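Local coordinates for protein MGS-M5 (Unidentified, PDB 4Q3N) that probably catalyses the NAD-dependent interconversion of lactate and pyruvate, as an L-lactate dehydrogenase from a deep-sea metagenome, at residues A[6-11]-A[76-81]. Sequence-based numbering, arbitrary orientation.
Sequences VVVVGT and VITAGV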
loop_
_atom_site.group_PDB
_atom_site.type_symbol
_atom_site.label_atom_id
_atom_site.label_comp_id
_atom_site.label_asym_id
_atom_site.label_seq_id
_atom_site.Cartn_x
_atom_site.Cartn_y
_atom_site.Cartn_z
ATOM N N VAL A 6 -14.648 1.280 -13.129
ATOM C CA VAL A 6 -15.753 0.579 -12.516
ATOM C C VAL A 6 -16.960 1.507 -12.459
ATOM O O VAL A 6 -16.818 2.691 -12.147
ATOM C CB VAL A 6 -15.395 0.107 -11.090
ATOM C CG1 VAL A 6 -16.657 -0.439 -10.377
ATOM C CG2 VAL A 6 -14.266 -0.957 -11.145
ATOM N N VAL A 7 -18.146 0.977 -12.779
ATOM C CA VAL A 7 -19.373 1.731 -12.578
ATOM C C VAL A 7 -20.136 1.079 -11.402
ATOM O O VAL A 7 -20.247 -0.161 -11.330
ATOM C CB VAL A 7 -20.260 1.732 -13.882
ATOM C CG1 VAL A 7 -21.642 2.410 -13.587
ATOM C CG2 VAL A 7 -19.505 2.395 -15.042
ATOM N N VAL A 8 -20.593 1.902 -10.461
ATOM C CA VAL A 8 -21.409 1.439 -9.347
ATOM C C VAL A 8 -22.898 1.851 -9.572
ATOM O O VAL A 8 -23.204 3.037 -9.693
ATOM C CB VAL A 8 -20.918 2.008 -8.003
ATOM C CG1 VAL A 8 -21.866 1.503 -6.831
ATOM C CG2 VAL A 8 -19.449 1.587 -7.762
ATOM N N VAL A 9 -23.810 0.886 -9.650
ATOM C CA VAL A 9 -25.227 1.238 -9.868
ATOM C C VAL A 9 -25.943 1.107 -8.512
ATOM O O VAL A 9 -26.069 0.000 -7.973
ATOM C CB VAL A 9 -25.927 0.326 -10.930
ATOM C CG1 VAL A 9 -27.462 0.734 -11.081
ATOM C CG2 VAL A 9 -25.169 0.357 -12.226
ATOM N N GLY A 10 -26.412 2.230 -7.986
ATOM C CA GLY A 10 -27.173 2.272 -6.727
ATOM C C GLY A 10 -26.221 2.848 -5.713
ATOM O O GLY A 10 -25.197 2.232 -5.406
ATOM N N THR A 11 -26.485 4.041 -5.209
ATOM C CA THR A 11 -25.514 4.584 -4.259
ATOM C C THR A 11 -26.088 4.542 -2.813
ATOM O O THR A 11 -26.066 5.531 -2.112
ATOM C CB THR A 11 -25.098 6.039 -4.652
ATOM O OG1 THR A 11 -26.260 6.856 -4.747
ATOM C CG2 THR A 11 -24.375 6.098 -5.987
ATOM N N VAL A 76 -20.929 -2.877 -11.047
ATOM C CA VAL A 76 -21.356 -3.496 -9.803
ATOM C C VAL A 76 -22.768 -3.040 -9.491
ATOM O O VAL A 76 -23.012 -1.846 -9.320
ATOM C CB VAL A 76 -20.430 -3.132 -8.647
ATOM C CG1 VAL A 76 -20.847 -3.868 -7.313
ATOM C CG2 VAL A 76 -18.915 -3.502 -9.050
ATOM N N ILE A 77 -23.698 -3.981 -9.438
ATOM C CA ILE A 77 -25.109 -3.623 -9.235
ATOM C C ILE A 77 -25.528 -3.838 -7.781
ATOM O O ILE A 77 -25.435 -4.948 -7.254
ATOM C CB ILE A 77 -26.036 -4.449 -10.150
ATOM C CG1 ILE A 77 -25.594 -4.288 -11.623
ATOM C CG2 ILE A 77 -27.536 -4.075 -9.886
ATOM C CD1 ILE A 77 -26.258 -5.285 -12.575
ATOM N N THR A 78 -25.980 -2.769 -7.145
ATOM C CA THR A 78 -26.425 -2.831 -5.730
ATOM C C THR A 78 -27.909 -2.396 -5.617
ATOM O O THR A 78 -28.475 -2.408 -4.548
ATOM C CB THR A 78 -25.550 -1.930 -4.824
ATOM O OG1 THR A 78 -25.990 -0.563 -4.954
ATOM C CG2 THR A 78 -24.049 -2.044 -5.197
ATOM N N ALA A 79 -28.531 -2.031 -6.738
ATOM C CA ALA A 79 -29.915 -1.539 -6.741
ATOM C C ALA A 79 -30.928 -2.565 -6.313
ATOM O O ALA A 79 -30.765 -3.764 -6.574
ATOM C CB ALA A 79 -30.288 -1.046 -8.141
ATOM N N GLY A 80 -32.036 -2.086 -5.747
ATOM C CA GLY A 80 -33.128 -2.964 -5.381
ATOM C C GLY A 80 -34.071 -2.279 -4.405
ATOM O O GLY A 80 -33.907 -1.087 -4.092
ATOM N N VAL A 81 -35.043 -3.041 -3.907
ATOM C CA VAL A 81 -36.085 -2.480 -3.067
ATOM C C VAL A 81 -36.309 -3.282 -1.796
ATOM O O VAL A 81 -35.957 -4.460 -1.714
ATOM C CB VAL A 81 -37.429 -2.408 -3.825
ATOM C CG1 VAL A 81 -37.431 -1.271 -4.801
ATOM C CG2 VAL A 81 -37.734 -3.734 -4.519
#
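Thr78 holds OG1 between its backbone N and carbonyl carbon (chi1 80°), which turns the hydroxyl to the carbonyls of Val9 and Gly10. Thr78 OG1 lies 3.1 Å from Val9 O and 2.9 Å from Gly10 O. Its single proton can serve either acceptor. Val9 O accepts a hydrogen bond from Thr78 N (2.9 Å), so the backbone N and hydroxyl of one residue both come close to this oxygen. Upstream, the strands pair in parallel. Val76 N donates to Val7 O at 2.8 Å, and Val9 N donates to Val76 O at 2.9 Å, almost straight at 178°. Val8 and Val76 point to one face of the sheet, Val9 and Ile77 to the other. Val76 CG2, anti to its carbonyl carbon, meets Val6 CG1 at 4.0 Å. At Gly10 the backbone turns out of the strand. Gly10 has no side chain, and Thr78 OG1 comes up close to its backbone. It is probably the first glycine of the GxGxxG motif of a Rossmann fold. Strands 5-9 and 74-77 are central neighbours in the six-stranded parallel sheet. Strand 30-34 pairs with the other edge of 5-9. Tyr18 of helix 13-25 packs on Val6, Val8 and Val76, while Ile100 of helix 89-109 touches Ile77.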